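Side-chain contacts in regulatory protein BlaR1 (Bacillus licheniformis, PDB 1NRF), which probably senses beta-lactam antibiotics at the cell surface through this C-terminal domain, whose acylation by the drug is signalled to the cytoplasm: residues Ile123-Asp126 with His127-Tyr131; Ile49-Arg52 with Lys53-Thr56; Tyr93-Lys96 with Glu97-Gln100; Lys176-Asn179 with Ile180-Lys184; Pro61-Thr64 with Tyr65-Phe68. One frame throughout, in Å; residues are numbered along the deposited sequence.

Overall arrangement
Along the chain the contacts come in the order 2, 5, 3, 1, 4. All are local and in series, so none nests in or crosses another. Contact 2 turns strand 46-50 of the sheet into helix 52-56. Contact 5, about 20 Å on between centres, starts the central helix 66-76 near the middle of the domain. Contact 3 folds up the loop before helix 104-110, contact 1 joins helix 113-123 to helix 125-134, and contact 4 opens helix 177-187. Contact 5 touches two others: Tyr-131 OH of contact 1 probably hydrogen-bonds Phe-68 O, and Val-183 of contact 4 packs on Val-67.

Contact 1 (Ile123-Asp126 with His127-Tyr131); sequences IGED and HLRHY
Glu-125 sets CG opposite its backbone N (chi1 172°) and stays extended beyond it, while Arg-129 carries CG beside its N (chi1 -61°) and runs straight on to NE. One helical turn apart, the two chains therefore lie side by side and point the same way, with carboxylate and guanidinium planes only 24° apart. A single oxygen does the touching: Glu-125 OE1 sits at the guanidinium edge, 2.7 Å from Arg-129 NE and equally 2.7 Å from Arg-129 NH2. Beneath this salt bridge, Arg-129 N donates to Glu-125 O at 2.7 Å. On another side of the turn His-127 meets Ile-123, where CG2 of Ile-123 packs 3.4 Å from CB of His-127. The imidazole presents CD2 to Ile-123 O at 3.2 Å, near the ring plane. A water then bridges the break between helices, donating to Ile-123 O at 2.9 Å and accepting from His-127 N at 2.7 Å. Ile-123 and Tyr-131 also lean on Leu-72 of helix 66-76, and Leu-128 on Phe-142. Both bonds to OE1 are weak because their hydrogens point poorly at it, so the pair probably owes more to charge than to direction, and a carboxylate in the first helical turn is also likely to be favoured by the helix dipole.

Contact 2 (Ile49-Arg52 with Lys53-Thr56); sequences IYNR and KEST
Asn-51 and Glu-54 cross obliquely at the start of helix 52-56, the amide and carboxylate planes 72° apart. The amide lies against the aliphatic part of the glutamate, with Asn-51 ND2 3.3 Å from Glu-54 CG, while the carboxylate leads away toward His-231, to which it makes a weak bond. Holding CG opposite the backbone N (chi1 -165°), Asn-51 swings OD1 over the helix end, where it accepts a straight but long and weak bond from Glu-54 N at 3.4 Å. This is an N-cap. The backbone oxygen of the same residue takes two further donors: Ser-55 N arrives nearly along the C=O axis at 3.1 Å, and Ser-55 OG comes in from above the carbonyl plane at 2.7 Å. The next residue, Thr-56, tucks OG1 between its own N and carbonyl carbon and returns it to Arg-52 O, one turn back, at 2.5 Å. Its CG2 lies 3.7 Å from NH1 of Arg-52, oblique to the guanidinium. Ile-49 and Tyr-50 pair with strands 18-21 and 33-41 on either side, so the chain passes from a strand inside the sheet into the helix. Since this helix is weakly bonded, side chains supply much of its hydrogen bonding: Asn-51 takes three donors on two oxygens, one of them weakly, and the hydroxyls of Ser-55 and Thr-56 are both spent on backbone carbonyls one turn back.

Contact 3 (Tyr93-Lys96 with Glu97-Gln100); sequences YPYK and EWNQ
Tyr-93, Tyr-95 and Trp-98 form an aromatic cluster within the loop between helices 66-76 and 104-110. Trp-98 turns its edge toward the face of Tyr-93 in an offset edge-to-face pair, planes at 60°, with CE3 of Trp-98 3.7 Å from CG of Tyr-93. Over one face of the indole sits Tyr-95: its CD1 is 3.9 Å from Trp-98 CE2, and its CB makes a CH-pi contact over the five-membered ring. The two side chains run alongside each other, their rings obliquely inclined. Asn-99 ties the turn together with both ends of its amide. OD1 accepts from Tyr-93 N at 2.6 Å in the carbonyl plane, on a lone pair, and ND2 donates to Tyr-93 O at 3.1 Å with that oxygen in its own amide plane. Trp-98 N reaches Tyr-95 O at 3.0 Å, and Gln-100 NE2 reaches Lys-96 O at 3.1 Å. Tyr-93 also stacks on Trp-114. This is an irregular loop braced by rings and by a two-pronged asparagine, itself the centre of an inverse gamma turn; it places the Trp-98 side chain about 7 Å from that of Ser-63, the probable acylation site of this penicillin-binding fold.

Contact 4 (Lys176-Asn179 with Ile180-Lys184); sequences KQSN and IETVK
The amide plane of Gln-177 and the carboxylate plane of Glu-181 are 20° apart, their side chains lying side by side and pointing the same way on the outer surface of helix 177-187. Glu-181 OE2 does the touching: it lies 3.4 Å from NE2 of Gln-177 and also 3.4 Å from CG of Gln-177, so the acid runs alongside both the amide and the chain beneath it. Gln-177 reaches it by holding CG opposite its backbone N (chi1 167°), which leans the chain along the helix. Behind this pair Glu-181 N donates to Gln-177 O at 3.3 Å. Next along, Ser-178 O is gripped twice by Thr-182, by OG1 at 2.7 Å and by the backbone N at 3.1 Å, the two donors coming from opposite faces of the carbonyl plane. The hydroxyl is thus folded back on its own helix, spending its hydrogen there. Val-183 N closes the following turn on Asn-179 O at 2.9 Å, and CG2 of Val-183 rests 3.5 Å from the same oxygen. Asn-179 is buried, and its ND2 donates to Glu-75 of helix 66-76, which also takes Lys-176 N just before the first turn. With Asn-179, Thr-182 and Val-183 all against Leu-74 of helix 66-76, and Ile-180 and Val-183 against Phe-168 of helix 158-170, the helix packs on both neighbours and leads directly into strand 188-192.

Contact 5 (Pro61-Thr64 with Tyr65-Phe68); sequences PAST and YKVF
Ser-63 and Lys-66 fit the SxxK motif of penicillin-binding proteins, at the start of helix 66-76. Ser-63 is, by similarity, the residue acylated by the antibiotic; Lys-66, the probable carboxylation site, is unmodified here. The lysine chain runs extended and then bends at its last torsion (chi4 61°), which brings NZ back to donate to Ser-63 OG at 2.7 Å. Lys-200 of strand 195-205 touches both side chains. The 3-10 turn is held by Tyr-65 N donating to Ala-62 O at 3.0 Å. Behind the motif, Pro-61 and Tyr-65 lie side by side, CB to CB at 4.0 Å, and the tyrosine ring goes on to meet Tyr-137 edge-to-face. The side chain of Thr-64 packs against Trp-214 and Ile-216 of strand 211-220, and Gln-161 OE1 also lies within hydrogen-bonding distance of its hydroxyl. OG1 of Thr-64 donates to Pro-61 O at 2.6 Å, from the same face of that carbonyl as Thr-64 N.

Contact 1 (Ile123-Asp126 with His127-Tyr131)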
loop_
_atom_site.group_PDB
_atom_site.type_symbol
_atom_site.label_atom_id
_atom_site.label_comp_id
_atom_site.label_asym_id
_atom_site.label_seq_id
_atom_site.Cartn_x
_atom_site.Cartn_y
_atom_site.Cartn_z
ATOM N N ILE A 123 4.027 -20.162 -0.740
ATOM C CA ILE A 123 3.153 -20.287 0.418
ATOM C C ILE A 123 1.879 -21.076 0.104
ATOM O O ILE A 123 1.383 -21.821 0.948
ATOM C CB ILE A 123 2.806 -18.889 0.983
ATOM C CG1 ILE A 123 4.096 -18.209 1.444
ATOM C CG2 ILE A 123 1.834 -19.003 2.150
ATOM C CD1 ILE A 123 3.904 -16.807 1.969
ATOM N N GLY A 124 1.353 -20.917 -1.107
ATOM C CA GLY A 124 0.155 -21.649 -1.490
ATOM C C GLY A 124 -1.184 -20.992 -1.187
ATOM O O GLY A 124 -1.313 -20.222 -0.232
ATOM N N GLU A 125 -2.186 -21.315 -2.005
ATOM C CA GLU A 125 -3.536 -20.777 -1.859
ATOM C C GLU A 125 -4.167 -21.033 -0.492
ATOM O O GLU A 125 -4.802 -20.145 0.085
ATOM C CB GLU A 125 -4.455 -21.356 -2.937
ATOM C CG GLU A 125 -5.924 -21.001 -2.726
ATOM C CD GLU A 125 -6.834 -21.487 -3.839
ATOM O OE1 GLU A 125 -8.047 -21.195 -3.773
ATOM O OE2 GLU A 125 -6.340 -22.157 -4.776
ATOM N N ASP A 126 -4.019 -22.252 0.011
ATOM C CA ASP A 126 -4.589 -22.600 1.305
ATOM C C ASP A 126 -4.037 -21.655 2.380
ATOM O O ASP A 126 -4.807 -20.987 3.081
ATOM C CB ASP A 126 -4.280 -24.066 1.643
ATOM C CG ASP A 126 -4.928 -25.054 0.655
ATOM O OD1 ASP A 126 -4.675 -26.276 0.763
ATOM O OD2 ASP A 126 -5.694 -24.621 -0.230
ATOM N N HIS A 127 -2.712 -21.579 2.499
ATOM C CA HIS A 127 -2.110 -20.686 3.485
ATOM C C HIS A 127 -2.365 -19.217 3.137
ATOM O O HIS A 127 -2.386 -18.363 4.017
ATOM C CB HIS A 127 -0.600 -20.914 3.605
ATOM C CG HIS A 127 -0.222 -22.254 4.157
ATOM N ND1 HIS A 127 -0.910 -22.859 5.188
ATOM C CD2 HIS A 127 0.789 -23.097 3.835
ATOM C CE1 HIS A 127 -0.342 -24.017 5.474
ATOM N NE2 HIS A 127 0.691 -24.185 4.669
ATOM N N LEU A 128 -2.547 -18.922 1.857
ATOM C CA LEU A 128 -2.808 -17.554 1.434
ATOM C C LEU A 128 -4.187 -17.094 1.882
ATOM O O LEU A 128 -4.321 -16.040 2.514
ATOM C CB LEU A 128 -2.699 -17.432 -0.082
ATOM C CG LEU A 128 -1.274 -17.425 -0.624
ATOM C CD1 LEU A 128 -1.274 -17.647 -2.133
ATOM C CD2 LEU A 128 -0.628 -16.110 -0.252
ATOM N N ARG A 129 -5.212 -17.877 1.551
ATOM C CA ARG A 129 -6.573 -17.528 1.933
ATOM C C ARG A 129 -6.678 -17.411 3.455
ATOM O O ARG A 129 -7.347 -16.515 3.978
ATOM C CB ARG A 129 -7.566 -18.575 1.414
ATOM C CG ARG A 129 -7.583 -18.726 -0.107
ATOM C CD ARG A 129 -8.946 -19.196 -0.602
ATOM N NE ARG A 129 -8.998 -19.352 -2.056
ATOM C CZ ARG A 129 -10.101 -19.204 -2.791
ATOM N NH1 ARG A 129 -11.254 -18.888 -2.214
ATOM N NH2 ARG A 129 -10.057 -19.384 -4.105
ATOM N N HIS A 130 -6.000 -18.314 4.160
ATOM C CA HIS A 130 -6.003 -18.317 5.620
ATOM C C HIS A 130 -5.509 -16.969 6.141
ATOM O O HIS A 130 -6.064 -16.406 7.096
ATOM C CB HIS A 130 -5.092 -19.435 6.133
ATOM C CG HIS A 130 -4.932 -19.454 7.620
ATOM N ND1 HIS A 130 -5.943 -19.843 8.475
ATOM C CD2 HIS A 130 -3.887 -19.105 8.409
ATOM C CE1 HIS A 130 -5.526 -19.732 9.725
ATOM N NE2 HIS A 130 -4.283 -19.286 9.712
ATOM N N TYR A 131 -4.459 -16.465 5.500
ATOM C CA TYR A 131 -3.833 -15.194 5.855
ATOM C C TYR A 131 -4.783 -14.007 5.723
ATOM O O TYR A 131 -4.968 -13.240 6.669
ATOM C CB TYR A 131 -2.598 -14.971 4.977
ATOM C CG TYR A 131 -1.801 -13.728 5.309
ATOM C CD1 TYR A 131 -1.198 -13.574 6.558
ATOM C CD2 TYR A 131 -1.625 -12.716 4.360
ATOM C CE1 TYR A 131 -0.436 -12.449 6.854
ATOM C CE2 TYR A 131 -0.865 -11.587 4.645
ATOM C CZ TYR A 131 -0.270 -11.462 5.893
ATOM O OH TYR A 131 0.516 -10.365 6.167
HETATM O O HOH W 1 -1.087 -23.292 1.144
#

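Contact 2 (Ile49-Arg52 with Lys53-Thr56)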
loop_
_atom_site.group_PDB
_atom_site.type_symbol
_atom_site.label_atom_id
_atom_site.label_comp_id
_atom_site.label_asym_id
_atom_site.label_seq_id
_atom_site.Cartn_x
_atom_site.Cartn_y
_atom_site.Cartn_z
ATOM N N ILE A 49 -11.070 13.235 5.504
ATOM C CA ILE A 49 -11.229 12.610 4.208
ATOM C C ILE A 49 -11.938 13.407 3.141
ATOM O O ILE A 49 -12.905 14.118 3.399
ATOM C CB ILE A 49 -11.929 11.235 4.314
ATOM C CG1 ILE A 49 -13.239 11.361 5.080
ATOM C CG2 ILE A 49 -11.004 10.236 4.984
ATOM C CD1 ILE A 49 -13.932 10.022 5.282
ATOM N N TYR A 50 -11.418 13.263 1.928
ATOM C CA TYR A 50 -11.965 13.910 0.754
ATOM C C TYR A 50 -12.632 12.828 -0.096
ATOM O O TYR A 50 -12.034 11.770 -0.346
ATOM C CB TYR A 50 -10.848 14.598 -0.043
ATOM C CG TYR A 50 -11.245 14.934 -1.458
ATOM C CD1 TYR A 50 -10.587 14.348 -2.536
ATOM C CD2 TYR A 50 -12.330 15.767 -1.718
ATOM C CE1 TYR A 50 -11.003 14.572 -3.838
ATOM C CE2 TYR A 50 -12.757 16.002 -3.022
ATOM C CZ TYR A 50 -12.091 15.397 -4.077
ATOM O OH TYR A 50 -12.521 15.598 -5.367
ATOM N N ASN A 51 -13.866 13.107 -0.523
ATOM C CA ASN A 51 -14.665 12.203 -1.351
ATOM C C ASN A 51 -14.981 10.911 -0.602
ATOM O O ASN A 51 -14.340 9.883 -0.831
ATOM C CB ASN A 51 -13.914 11.882 -2.644
ATOM C CG ASN A 51 -14.798 11.251 -3.692
ATOM O OD1 ASN A 51 -15.862 10.719 -3.388
ATOM N ND2 ASN A 51 -14.351 11.294 -4.940
ATOM N N ARG A 52 -15.982 10.967 0.275
ATOM C CA ARG A 52 -16.374 9.818 1.080
ATOM C C ARG A 52 -16.713 8.561 0.278
ATOM O O ARG A 52 -16.425 7.438 0.711
ATOM C CB ARG A 52 -17.564 10.178 1.979
ATOM C CG ARG A 52 -17.776 9.163 3.102
ATOM C CD ARG A 52 -18.948 9.482 4.015
ATOM N NE ARG A 52 -19.006 8.544 5.142
ATOM C CZ ARG A 52 -19.214 7.233 5.026
ATOM N NH1 ARG A 52 -19.393 6.688 3.830
ATOM N NH2 ARG A 52 -19.232 6.461 6.104
ATOM N N LYS A 53 -17.324 8.749 -0.886
ATOM C CA LYS A 53 -17.718 7.626 -1.727
ATOM C C LYS A 53 -16.505 6.787 -2.151
ATOM O O LYS A 53 -16.480 5.579 -1.938
ATOM C CB LYS A 53 -18.479 8.152 -2.950
ATOM C CG LYS A 53 -19.195 7.082 -3.768
ATOM C CD LYS A 53 -20.028 7.723 -4.874
ATOM C CE LYS A 53 -20.786 6.680 -5.679
ATOM N NZ LYS A 53 -19.869 5.692 -6.318
ATOM N N GLU A 54 -15.503 7.438 -2.739
ATOM C CA GLU A 54 -14.290 6.760 -3.175
ATOM C C GLU A 54 -13.544 6.148 -1.991
ATOM O O GLU A 54 -13.053 5.019 -2.057
ATOM C CB GLU A 54 -13.362 7.742 -3.901
ATOM C CG GLU A 54 -13.749 8.056 -5.354
ATOM C CD GLU A 54 -12.893 7.320 -6.398
ATOM O OE1 GLU A 54 -13.086 7.578 -7.610
ATOM O OE2 GLU A 54 -12.030 6.493 -6.022
ATOM N N SER A 55 -13.478 6.909 -0.906
ATOM C CA SER A 55 -12.779 6.493 0.301
ATOM C C SER A 55 -13.371 5.252 0.965
ATOM O O SER A 55 -12.726 4.633 1.810
ATOM C CB SER A 55 -12.773 7.649 1.306
ATOM O OG SER A 55 -12.375 8.851 0.677
ATOM N N THR A 56 -14.596 4.898 0.592
ATOM C CA THR A 56 -15.256 3.736 1.172
ATOM C C THR A 56 -15.533 2.651 0.119
ATOM O O THR A 56 -16.072 1.591 0.413
ATOM C CB THR A 56 -16.579 4.150 1.889
ATOM O OG1 THR A 56 -17.294 5.108 1.092
ATOM C CG2 THR A 56 -16.279 4.755 3.241
#

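Contact 3 (Tyr93-Lys96 with Glu97-Gln100)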
loop_
_atom_site.group_PDB
_atom_site.type_symbol
_atom_site.label_atom_id
_atom_site.label_comp_id
_atom_site.label_asym_id
_atom_site.label_seq_id
_atom_site.Cartn_x
_atom_site.Cartn_y
_atom_site.Cartn_z
ATOM N N TYR A 93 10.916 -8.923 -18.905
ATOM C CA TYR A 93 9.659 -8.275 -18.528
ATOM C C TYR A 93 9.588 -6.874 -19.137
ATOM O O TYR A 93 10.616 -6.282 -19.475
ATOM C CB TYR A 93 9.515 -8.189 -17.000
ATOM C CG TYR A 93 9.411 -9.535 -16.312
ATOM C CD1 TYR A 93 10.542 -10.164 -15.784
ATOM C CD2 TYR A 93 8.186 -10.198 -16.215
ATOM C CE1 TYR A 93 10.456 -11.418 -15.175
ATOM C CE2 TYR A 93 8.091 -11.451 -15.610
ATOM C CZ TYR A 93 9.230 -12.053 -15.095
ATOM O OH TYR A 93 9.147 -13.297 -14.518
ATOM N N PRO A 94 8.369 -6.330 -19.292
ATOM C CA PRO A 94 8.145 -4.995 -19.866
ATOM C C PRO A 94 8.830 -3.851 -19.115
ATOM O O PRO A 94 8.822 -2.714 -19.574
ATOM C CB PRO A 94 6.622 -4.859 -19.838
ATOM C CG PRO A 94 6.148 -6.280 -19.937
ATOM C CD PRO A 94 7.084 -6.990 -19.001
ATOM N N TYR A 95 9.428 -4.157 -17.968
ATOM C CA TYR A 95 10.087 -3.141 -17.152
ATOM C C TYR A 95 11.509 -3.573 -16.837
ATOM O O TYR A 95 11.731 -4.598 -16.196
ATOM C CB TYR A 95 9.272 -2.933 -15.874
ATOM C CG TYR A 95 7.794 -2.973 -16.173
ATOM C CD1 TYR A 95 7.100 -4.186 -16.182
ATOM C CD2 TYR A 95 7.123 -1.827 -16.606
ATOM C CE1 TYR A 95 5.785 -4.260 -16.627
ATOM C CE2 TYR A 95 5.807 -1.890 -17.055
ATOM C CZ TYR A 95 5.148 -3.109 -17.070
ATOM O OH TYR A 95 3.870 -3.183 -17.572
ATOM N N LYS A 96 12.473 -2.780 -17.292
ATOM C CA LYS A 96 13.882 -3.101 -17.101
ATOM C C LYS A 96 14.343 -3.322 -15.653
ATOM O O LYS A 96 15.368 -3.973 -15.411
ATOM C CB LYS A 96 14.752 -2.026 -17.759
ATOM C CG LYS A 96 15.898 -2.612 -18.558
ATOM C CD LYS A 96 17.174 -1.810 -18.398
ATOM C CE LYS A 96 18.362 -2.593 -18.938
ATOM N NZ LYS A 96 19.666 -1.922 -18.661
ATOM N N GLU A 97 13.590 -2.800 -14.687
ATOM C CA GLU A 97 13.963 -2.947 -13.281
ATOM C C GLU A 97 13.641 -4.320 -12.709
ATOM O O GLU A 97 14.182 -4.717 -11.680
ATOM C CB GLU A 97 13.284 -1.866 -12.443
ATOM C CG GLU A 97 13.784 -0.466 -12.740
ATOM C CD GLU A 97 13.281 0.553 -11.737
ATOM O OE1 GLU A 97 13.825 1.680 -11.710
ATOM O OE2 GLU A 97 12.341 0.228 -10.978
ATOM N N TRP A 98 12.746 -5.038 -13.374
ATOM C CA TRP A 98 12.367 -6.373 -12.936
ATOM C C TRP A 98 13.407 -7.365 -13.455
ATOM O O TRP A 98 13.667 -8.400 -12.833
ATOM C CB TRP A 98 10.995 -6.749 -13.512
ATOM C CG TRP A 98 9.817 -5.978 -12.959
ATOM C CD1 TRP A 98 9.848 -4.819 -12.227
ATOM C CD2 TRP A 98 8.432 -6.308 -13.122
ATOM N NE1 TRP A 98 8.568 -4.414 -11.924
ATOM C CE2 TRP A 98 7.681 -5.309 -12.461
ATOM C CE3 TRP A 98 7.750 -7.354 -13.765
ATOM C CZ2 TRP A 98 6.285 -5.327 -12.425
ATOM C CZ3 TRP A 98 6.365 -7.371 -13.729
ATOM C CH2 TRP A 98 5.647 -6.364 -13.064
ATOM N N ASN A 99 14.003 -7.015 -14.595
ATOM C CA ASN A 99 14.986 -7.851 -15.288
ATOM C C ASN A 99 16.386 -7.904 -14.676
ATOM O O ASN A 99 17.379 -7.578 -15.338
ATOM C CB ASN A 99 15.082 -7.402 -16.749
ATOM C CG ASN A 99 13.727 -7.355 -17.431
ATOM O OD1 ASN A 99 13.016 -8.353 -17.489
ATOM N ND2 ASN A 99 13.361 -6.189 -17.948
ATOM N N GLN A 100 16.454 -8.333 -13.418
ATOM C CA GLN A 100 17.720 -8.451 -12.701
ATOM C C GLN A 100 17.495 -9.092 -11.342
ATOM O O GLN A 100 16.362 -9.186 -10.876
ATOM C CB GLN A 100 18.365 -7.076 -12.535
ATOM C CG GLN A 100 17.391 -5.973 -12.175
ATOM C CD GLN A 100 18.021 -4.600 -12.270
ATOM O OE1 GLN A 100 18.860 -4.233 -11.443
ATOM N NE2 GLN A 100 17.631 -3.833 -13.292
#

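Contact 4 (Lys176-Asn179 with Ile180-Lys184)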
loop_
_atom_site.group_PDB
_atom_site.type_symbol
_atom_site.label_atom_id
_atom_site.label_comp_id
_atom_site.label_asym_id
_atom_site.label_seq_id
_atom_site.Cartn_x
_atom_site.Cartn_y
_atom_site.Cartn_z
ATOM N N LYS A 176 5.915 -11.531 14.709
ATOM C CA LYS A 176 7.238 -11.373 15.299
ATOM C C LYS A 176 7.681 -9.919 15.096
ATOM O O LYS A 176 7.655 -9.392 13.977
ATOM C CB LYS A 176 8.235 -12.358 14.666
ATOM C CG LYS A 176 7.968 -13.824 15.031
ATOM C CD LYS A 176 8.961 -14.789 14.369
ATOM C CE LYS A 176 8.743 -14.894 12.857
ATOM N NZ LYS A 176 9.790 -15.710 12.146
ATOM N N GLN A 177 8.047 -9.270 16.198
ATOM C CA GLN A 177 8.481 -7.879 16.184
ATOM C C GLN A 177 9.509 -7.621 15.081
ATOM O O GLN A 177 9.494 -6.575 14.429
ATOM C CB GLN A 177 9.065 -7.529 17.552
ATOM C CG GLN A 177 9.837 -6.233 17.601
ATOM C CD GLN A 177 10.872 -6.227 18.713
ATOM O OE1 GLN A 177 10.531 -6.186 19.900
ATOM N NE2 GLN A 177 12.149 -6.285 18.331
ATOM N N SER A 178 10.384 -8.598 14.870
ATOM C CA SER A 178 11.430 -8.513 13.860
ATOM C C SER A 178 10.936 -8.353 12.421
ATOM O O SER A 178 11.503 -7.581 11.648
ATOM C CB SER A 178 12.322 -9.756 13.945
ATOM O OG SER A 178 13.293 -9.767 12.912
ATOM N N ASN A 179 9.891 -9.083 12.053
ATOM C CA ASN A 179 9.373 -9.005 10.694
ATOM C C ASN A 179 8.665 -7.683 10.405
ATOM O O ASN A 179 8.765 -7.152 9.297
ATOM C CB ASN A 179 8.446 -10.185 10.431
ATOM C CG ASN A 179 9.143 -11.516 10.644
ATOM O OD1 ASN A 179 10.317 -11.664 10.323
ATOM N ND2 ASN A 179 8.422 -12.491 11.176
ATOM N N ILE A 180 7.955 -7.159 11.403
ATOM C CA ILE A 180 7.258 -5.880 11.273
ATOM C C ILE A 180 8.302 -4.824 10.906
ATOM O O ILE A 180 8.134 -4.064 9.953
ATOM C CB ILE A 180 6.601 -5.441 12.619
ATOM C CG1 ILE A 180 5.549 -6.459 13.067
ATOM C CG2 ILE A 180 6.002 -4.049 12.472
ATOM C CD1 ILE A 180 4.346 -6.553 12.149
ATOM N N GLU A 181 9.376 -4.787 11.692
ATOM C CA GLU A 181 10.470 -3.842 11.489
ATOM C C GLU A 181 11.075 -3.994 10.100
ATOM O O GLU A 181 11.463 -3.003 9.478
ATOM C CB GLU A 181 11.559 -4.060 12.546
ATOM C CG GLU A 181 11.382 -3.237 13.805
ATOM C CD GLU A 181 12.238 -3.748 14.962
ATOM O OE1 GLU A 181 13.426 -4.084 14.736
ATOM O OE2 GLU A 181 11.722 -3.802 16.102
ATOM N N THR A 182 11.150 -5.238 9.626
ATOM C CA THR A 182 11.701 -5.528 8.308
ATOM C C THR A 182 10.818 -4.957 7.202
ATOM O O THR A 182 11.315 -4.348 6.259
ATOM C CB THR A 182 11.850 -7.048 8.081
ATOM O OG1 THR A 182 12.580 -7.631 9.168
ATOM C CG2 THR A 182 12.598 -7.309 6.784
ATOM N N VAL A 183 9.508 -5.159 7.315
ATOM C CA VAL A 183 8.581 -4.634 6.313
ATOM C C VAL A 183 8.551 -3.114 6.394
ATOM O O VAL A 183 8.349 -2.431 5.383
ATOM C CB VAL A 183 7.144 -5.178 6.516
ATOM C CG1 VAL A 183 6.178 -4.448 5.604
ATOM C CG2 VAL A 183 7.112 -6.676 6.222
ATOM N N LYS A 184 8.755 -2.597 7.604
ATOM C CA LYS A 184 8.757 -1.156 7.825
ATOM C C LYS A 184 9.904 -0.507 7.065
ATOM O O LYS A 184 9.713 0.516 6.420
ATOM C CB LYS A 184 8.856 -0.836 9.321
ATOM C CG LYS A 184 7.500 -0.687 9.983
ATOM C CD LYS A 184 7.583 -0.411 11.486
ATOM C CE LYS A 184 6.194 -0.073 12.037
ATOM N NZ LYS A 184 6.145 0.178 13.511
#

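Contact 5 (Pro61-Thr64 with Tyr65-Phe68)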
loop_
_atom_site.group_PDB
_atom_site.type_symbol
_atom_site.label_atom_id
_atom_site.label_comp_id
_atom_site.label_asym_id
_atom_site.label_seq_id
_atom_site.Cartn_x
_atom_site.Cartn_y
_atom_site.Cartn_z
ATOM N N PRO A 61 -6.201 -3.958 -4.683
ATOM C CA PRO A 61 -5.079 -3.330 -3.972
ATOM C C PRO A 61 -3.810 -3.126 -4.807
ATOM O O PRO A 61 -3.027 -2.208 -4.546
ATOM C CB PRO A 61 -4.857 -4.270 -2.795
ATOM C CG PRO A 61 -5.258 -5.618 -3.367
ATOM C CD PRO A 61 -6.519 -5.284 -4.121
ATOM N N ALA A 62 -3.615 -3.977 -5.809
ATOM C CA ALA A 62 -2.439 -3.909 -6.678
ATOM C C ALA A 62 -1.146 -3.946 -5.847
ATOM O O ALA A 62 -1.110 -4.559 -4.778
ATOM C CB ALA A 62 -2.494 -2.649 -7.539
ATOM N N SER A 63 -0.086 -3.299 -6.319
ATOM C CA SER A 63 1.165 -3.310 -5.561
ATOM C C SER A 63 1.093 -2.836 -4.101
ATOM O O SER A 63 2.059 -3.014 -3.370
ATOM C CB SER A 63 2.242 -2.499 -6.275
ATOM O OG SER A 63 2.885 -3.267 -7.261
ATOM N N THR A 64 -0.016 -2.232 -3.666
ATOM C CA THR A 64 -0.091 -1.794 -2.262
ATOM C C THR A 64 -0.096 -3.008 -1.346
ATOM O O THR A 64 0.314 -2.931 -0.189
ATOM C CB THR A 64 -1.381 -0.945 -1.930
ATOM O OG1 THR A 64 -2.563 -1.751 -2.056
ATOM C CG2 THR A 64 -1.470 0.261 -2.836
ATOM N N TYR A 65 -0.548 -4.134 -1.885
ATOM C CA TYR A 65 -0.649 -5.358 -1.112
ATOM C C TYR A 65 0.699 -6.043 -0.808
ATOM O O TYR A 65 0.791 -6.882 0.098
ATOM C CB TYR A 65 -1.591 -6.328 -1.844
ATOM C CG TYR A 65 -1.787 -7.611 -1.100
ATOM C CD1 TYR A 65 -2.569 -7.649 0.049
ATOM C CD2 TYR A 65 -1.105 -8.765 -1.479
ATOM C CE1 TYR A 65 -2.659 -8.794 0.815
ATOM C CE2 TYR A 65 -1.185 -9.923 -0.726
ATOM C CZ TYR A 65 -1.962 -9.930 0.427
ATOM O OH TYR A 65 -2.032 -11.057 1.203
ATOM N N LYS A 66 1.736 -5.687 -1.564
ATOM C CA LYS A 66 3.068 -6.266 -1.378
ATOM C C LYS A 66 3.589 -6.150 0.065
ATOM O O LYS A 66 4.396 -6.967 0.517
ATOM C CB LYS A 66 4.060 -5.602 -2.334
ATOM C CG LYS A 66 3.977 -6.056 -3.787
ATOM C CD LYS A 66 4.965 -5.241 -4.614
ATOM C CE LYS A 66 5.111 -5.752 -6.032
ATOM N NZ LYS A 66 3.851 -5.694 -6.788
ATOM N N VAL A 67 3.127 -5.131 0.782
ATOM C CA VAL A 67 3.523 -4.923 2.172
ATOM C C VAL A 67 3.104 -6.130 3.012
ATOM O O VAL A 67 3.883 -6.646 3.815
ATOM C CB VAL A 67 2.859 -3.639 2.756
ATOM C CG1 VAL A 67 3.153 -3.518 4.240
ATOM C CG2 VAL A 67 3.368 -2.399 2.015
ATOM N N PHE A 68 1.873 -6.582 2.813
ATOM C CA PHE A 68 1.369 -7.715 3.571
ATOM C C PHE A 68 1.847 -9.029 2.976
ATOM O O PHE A 68 1.980 -10.023 3.681
ATOM C CB PHE A 68 -0.158 -7.668 3.648
ATOM C CG PHE A 68 -0.679 -6.505 4.441
ATOM C CD1 PHE A 68 -0.813 -5.249 3.856
ATOM C CD2 PHE A 68 -0.977 -6.650 5.788
ATOM C CE1 PHE A 68 -1.235 -4.152 4.605
ATOM C CE2 PHE A 68 -1.400 -5.559 6.546
ATOM C CZ PHE A 68 -1.529 -4.306 5.951
#